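Local coordinates for protein D-alanine--D-alanine ligase (Acinetobacter baumannii ACICU, PDB 5D8D) that catalyses the ATP-dependent joining of two D-alanine molecules into D-alanyl-D-alanine, a building block for bacterial cell-wall peptidoglycan, at residues A[126-139]-A[150-163]. Residues are numbered along the deposited sequence; the frame is centred on the assembly and turned at random.
Sequences LDSVIAELGLPVII and MSKVEKAEDFAAAI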
loop_
_atom_site.group_PDB
_atom_site.type_symbol
_atom_site.label_atom_id
_atom_site.label_comp_id
_atom_site.label_asym_id
_atom_site.label_seq_id
_atom_site.Cartn_x
_atom_site.Cartn_y
_atom_site.Cartn_z
ATOM N N LEU A 126 25.865 9.334 9.451
ATOM C CA LEU A 126 25.985 10.226 8.268
ATOM C C LEU A 126 27.215 9.989 7.367
ATOM O O LEU A 126 27.198 10.397 6.195
ATOM C CB LEU A 126 25.919 11.731 8.658
ATOM C CG LEU A 126 24.564 12.411 8.963
ATOM C CD1 LEU A 126 24.751 13.862 9.414
ATOM C CD2 LEU A 126 23.612 12.351 7.774
ATOM N N ASP A 127 28.267 9.356 7.895
ATOM C CA ASP A 127 29.467 9.021 7.092
ATOM C C ASP A 127 29.385 7.625 6.411
ATOM O O ASP A 127 30.039 7.396 5.385
ATOM C CB ASP A 127 30.754 9.193 7.932
ATOM C CG ASP A 127 31.151 10.665 8.108
ATOM O OD1 ASP A 127 31.738 11.233 7.162
ATOM O OD2 ASP A 127 30.866 11.252 9.183
ATOM N N SER A 128 28.584 6.711 6.970
ATOM C CA SER A 128 28.193 5.476 6.262
ATOM C C SER A 128 27.242 5.779 5.075
ATOM O O SER A 128 27.226 5.029 4.093
ATOM C CB SER A 128 27.572 4.442 7.227
ATOM O OG SER A 128 28.577 3.726 7.942
ATOM N N VAL A 129 26.459 6.865 5.177
ATOM C CA VAL A 129 25.633 7.405 4.062
ATOM C C VAL A 129 26.523 7.993 2.949
ATOM O O VAL A 129 26.401 7.603 1.782
ATOM C CB VAL A 129 24.610 8.486 4.562
ATOM C CG1 VAL A 129 23.965 9.271 3.419
ATOM C CG2 VAL A 129 23.519 7.846 5.404
ATOM N N ILE A 130 27.395 8.930 3.328
ATOM C CA ILE A 130 28.331 9.601 2.401
ATOM C C ILE A 130 29.226 8.612 1.601
ATOM O O ILE A 130 29.379 8.762 0.385
ATOM C CB ILE A 130 29.182 10.674 3.162
ATOM C CG1 ILE A 130 28.313 11.903 3.497
ATOM C CG2 ILE A 130 30.428 11.086 2.374
ATOM C CD1 ILE A 130 28.933 12.875 4.488
ATOM N N ALA A 131 29.804 7.615 2.277
ATOM C CA ALA A 131 30.730 6.652 1.640
ATOM C C ALA A 131 30.036 5.715 0.641
ATOM O O ALA A 131 30.634 5.331 -0.370
ATOM C CB ALA A 131 31.462 5.840 2.704
ATOM N N GLU A 132 28.782 5.360 0.938
ATOM C CA GLU A 132 27.989 4.459 0.100
ATOM C C GLU A 132 27.355 5.188 -1.098
ATOM O O GLU A 132 27.582 4.819 -2.255
ATOM C CB GLU A 132 26.924 3.727 0.947
ATOM C CG GLU A 132 27.369 2.385 1.564
ATOM C CD GLU A 132 28.837 2.319 2.008
ATOM O OE1 GLU A 132 29.264 3.165 2.836
ATOM O OE2 GLU A 132 29.563 1.405 1.534
ATOM N N LEU A 133 26.575 6.227 -0.819
ATOM C CA LEU A 133 25.885 7.000 -1.874
ATOM C C LEU A 133 26.807 7.909 -2.690
ATOM O O LEU A 133 26.609 8.050 -3.900
ATOM C CB LEU A 133 24.727 7.840 -1.281
ATOM C CG LEU A 133 23.295 7.260 -1.195
ATOM C CD1 LEU A 133 23.204 5.741 -1.331
ATOM C CD2 LEU A 133 22.614 7.719 0.090
ATOM N N GLY A 134 27.782 8.536 -2.023
ATOM C CA GLY A 134 28.612 9.598 -2.616
ATOM C C GLY A 134 27.952 10.966 -2.471
ATOM O O GLY A 134 26.734 11.071 -2.258
ATOM N N LEU A 135 28.753 12.022 -2.565
ATOM C CA LEU A 135 28.201 13.374 -2.640
ATOM C C LEU A 135 28.125 13.790 -4.113
ATOM O O LEU A 135 28.956 13.370 -4.920
ATOM C CB LEU A 135 29.009 14.396 -1.815
ATOM C CG LEU A 135 28.742 14.416 -0.288
ATOM C CD1 LEU A 135 29.774 13.603 0.453
ATOM C CD2 LEU A 135 28.737 15.808 0.305
ATOM N N PRO A 136 27.121 14.578 -4.483
ATOM C CA PRO A 136 26.059 15.053 -3.584
ATOM C C PRO A 136 24.810 14.135 -3.545
ATOM O O PRO A 136 24.685 13.214 -4.360
ATOM C CB PRO A 136 25.721 16.442 -4.156
ATOM C CG PRO A 136 26.572 16.617 -5.382
ATOM C CD PRO A 136 27.066 15.266 -5.777
ATOM N N VAL A 137 23.922 14.382 -2.578
ATOM C CA VAL A 137 22.631 13.668 -2.452
ATOM C C VAL A 137 21.485 14.674 -2.309
ATOM O O VAL A 137 21.706 15.867 -2.105
ATOM C CB VAL A 137 22.587 12.660 -1.256
ATOM C CG1 VAL A 137 23.763 11.695 -1.309
ATOM C CG2 VAL A 137 22.527 13.382 0.087
ATOM N N ILE A 138 20.264 14.163 -2.411
ATOM C CA ILE A 138 19.055 14.952 -2.195
ATOM C C ILE A 138 18.336 14.291 -1.025
ATOM O O ILE A 138 18.181 13.063 -1.006
ATOM C CB ILE A 138 18.163 15.053 -3.468
ATOM C CG1 ILE A 138 16.827 15.733 -3.150
ATOM C CG2 ILE A 138 17.891 13.695 -4.111
ATOM C CD1 ILE A 138 16.054 16.184 -4.373
ATOM N N ILE A 139 17.946 15.113 -0.047
ATOM C CA ILE A 139 17.194 14.686 1.150
ATOM C C ILE A 139 15.729 15.031 0.917
ATOM O O ILE A 139 15.407 16.204 0.698
ATOM C CB ILE A 139 17.682 15.418 2.445
ATOM C CG1 ILE A 139 19.199 15.221 2.683
ATOM C CG2 ILE A 139 16.870 14.986 3.668
ATOM C CD1 ILE A 139 19.631 13.787 2.911
ATOM N N MET A 150 12.434 19.214 0.146
ATOM C CA MET A 150 13.644 18.754 -0.546
ATOM C C MET A 150 14.769 19.765 -0.325
ATOM O O MET A 150 14.540 20.985 -0.308
ATOM C CB MET A 150 13.392 18.542 -2.056
ATOM C CG MET A 150 12.543 17.312 -2.394
ATOM S SD MET A 150 11.477 17.457 -3.850
ATOM C CE MET A 150 12.421 16.667 -5.154
ATOM N N SER A 151 15.977 19.247 -0.120
ATOM C CA SER A 151 17.182 20.075 -0.016
ATOM C C SER A 151 18.325 19.327 -0.716
ATOM O O SER A 151 18.378 18.092 -0.685
ATOM C CB SER A 151 17.547 20.380 1.451
ATOM O OG SER A 151 16.490 20.102 2.370
ATOM N N LYS A 152 19.222 20.071 -1.360
ATOM C CA LYS A 152 20.412 19.479 -1.971
ATOM C C LYS A 152 21.611 19.540 -0.997
ATOM O O LYS A 152 21.993 20.619 -0.527
ATOM C CB LYS A 152 20.743 20.158 -3.306
ATOM C CG LYS A 152 21.533 19.259 -4.252
ATOM C CD LYS A 152 22.321 20.041 -5.286
ATOM C CE LYS A 152 23.302 19.129 -6.001
ATOM N NZ LYS A 152 23.806 19.741 -7.256
ATOM N N VAL A 153 22.185 18.370 -0.704
ATOM C CA VAL A 153 23.321 18.230 0.206
ATOM C C VAL A 153 24.601 18.001 -0.602
ATOM O O VAL A 153 24.714 16.961 -1.262
ATOM C CB VAL A 153 23.097 17.048 1.184
ATOM C CG1 VAL A 153 24.359 16.727 1.993
ATOM C CG2 VAL A 153 21.921 17.343 2.113
ATOM N N GLU A 154 25.553 18.949 -0.527
ATOM C CA GLU A 154 26.901 18.799 -1.145
ATOM C C GLU A 154 28.099 18.816 -0.164
ATOM O O GLU A 154 29.245 18.682 -0.596
ATOM C CB GLU A 154 27.113 19.750 -2.350
ATOM C CG GLU A 154 26.433 21.121 -2.300
ATOM C CD GLU A 154 26.007 21.622 -3.680
ATOM O OE1 GLU A 154 25.166 22.548 -3.738
ATOM O OE2 GLU A 154 26.485 21.081 -4.708
ATOM N N LYS A 155 27.833 18.888 1.140
ATOM C CA LYS A 155 28.870 18.694 2.156
ATOM C C LYS A 155 28.316 17.875 3.342
ATOM O O LYS A 155 27.128 17.547 3.372
ATOM C CB LYS A 155 29.384 20.069 2.606
ATOM C CG LYS A 155 30.848 20.119 3.049
ATOM C CD LYS A 155 31.821 19.609 1.978
ATOM C CE LYS A 155 33.137 20.387 1.948
ATOM N NZ LYS A 155 33.761 20.530 3.294
ATOM N N ALA A 156 29.180 17.503 4.294
ATOM C CA ALA A 156 28.726 17.087 5.635
ATOM C C ALA A 156 27.942 18.247 6.297
ATOM O O ALA A 156 26.913 18.025 6.948
ATOM C CB ALA A 156 29.910 16.661 6.503
ATOM N N GLU A 157 28.437 19.476 6.079
ATOM C CA GLU A 157 27.805 20.749 6.512
ATOM C C GLU A 157 26.312 20.950 6.111
ATOM O O GLU A 157 25.503 21.382 6.931
ATOM C CB GLU A 157 28.613 21.953 5.968
ATOM C CG GLU A 157 30.030 22.168 6.513
ATOM C CD GLU A 157 30.683 23.441 5.950
ATOM O OE1 GLU A 157 30.519 23.710 4.738
ATOM O OE2 GLU A 157 31.362 24.181 6.706
ATOM N N ASP A 158 25.963 20.671 4.852
ATOM C CA ASP A 158 24.578 20.845 4.349
ATOM C C ASP A 158 23.522 19.909 5.027
ATOM O O ASP A 158 22.331 20.242 5.030
ATOM C CB ASP A 158 24.508 20.647 2.802
ATOM C CG ASP A 158 25.181 21.787 1.980
ATOM O OD1 ASP A 158 25.276 22.932 2.481
ATOM O OD2 ASP A 158 25.579 21.527 0.802
ATOM N N PHE A 159 23.957 18.765 5.580
ATOM C CA PHE A 159 23.051 17.714 6.104
ATOM C C PHE A 159 22.071 18.142 7.186
ATOM O O PHE A 159 20.864 17.949 7.028
ATOM C CB PHE A 159 23.831 16.497 6.661
ATOM C CG PHE A 159 23.947 15.345 5.698
ATOM C CD1 PHE A 159 22.813 14.621 5.327
ATOM C CD2 PHE A 159 25.187 14.976 5.172
ATOM C CE1 PHE A 159 22.918 13.564 4.442
ATOM C CE2 PHE A 159 25.293 13.919 4.290
ATOM C CZ PHE A 159 24.161 13.209 3.929
ATOM N N ALA A 160 22.592 18.677 8.290
ATOM C CA ALA A 160 21.778 18.909 9.494
ATOM C C ALA A 160 20.629 19.923 9.300
ATOM O O ALA A 160 19.619 19.825 9.995
ATOM C CB ALA A 160 22.659 19.299 10.671
ATOM N N ALA A 161 20.774 20.865 8.360
ATOM C CA ALA A 161 19.695 21.809 8.004
ATOM C C ALA A 161 18.604 21.191 7.093
ATOM O O ALA A 161 17.410 21.528 7.214
ATOM C CB ALA A 161 20.277 23.057 7.345
ATOM N N ALA A 162 19.028 20.316 6.178
ATOM C CA ALA A 162 18.127 19.637 5.234
ATOM C C ALA A 162 17.231 18.605 5.921
ATOM O O ALA A 162 16.043 18.496 5.598
ATOM C CB ALA A 162 18.934 18.961 4.133
ATOM N N ILE A 163 17.815 17.854 6.858
ATOM C CA ILE A 163 17.095 16.793 7.597
ATOM C C ILE A 163 15.955 17.354 8.479
ATOM O O ILE A 163 14.975 16.642 8.713
ATOM C CB ILE A 163 18.074 15.861 8.388
ATOM C CG1 ILE A 163 18.945 15.061 7.394
ATOM C CG2 ILE A 163 17.319 14.905 9.306
ATOM C CD1 ILE A 163 20.239 14.499 7.953
#
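Val137 and Ile139 pair with Val153 and Ser151 in an antiparallel beta hairpin at one edge of a four-stranded sheet, and helices 126-133 and 159-163 pack on the same face around Phe159. Four backbone bonds define the register: Val137 and Val153 bond reciprocally (Val137 N to Val153 O 3.0 Å, Val153 N to Val137 O 2.9 Å), as do Ile139 and Ser151, while Ile138 faces Lys152 as the non-hydrogen-bonded pair. On the helix-covered face the Phe159 ring is sandwiched. Val153 CG1, anti to its own backbone N (chi1 171°), lies over the ring centre, 3.7 Å above the plane; from the opposite face Leu126 CD2 makes a CH-pi contact, 3.6 Å from the centroid and 17° off the normal. Ile130 CG1 closes in at the ring edge, 3.7 Å from Phe159 CE2. Such a sheet backed by helices forms the small central domain of the ATP-grasp fold, and these residues fall largely within the predicted ATP-binding region. Packing is tight beside the ring, where Ile139 CG1 sits 3.5 Å from Val153 CG2, and Ile139 CD1 reaches Phe159 CE1 obliquely. On the other face Ile138, whose chi1 of 173° swings CG1 away from the amide nitrogen and whose chain then runs on extended, brings CD1 to within 3.7 Å of Met150 CE, while Lys152 makes a cation-pi contact with Trp178.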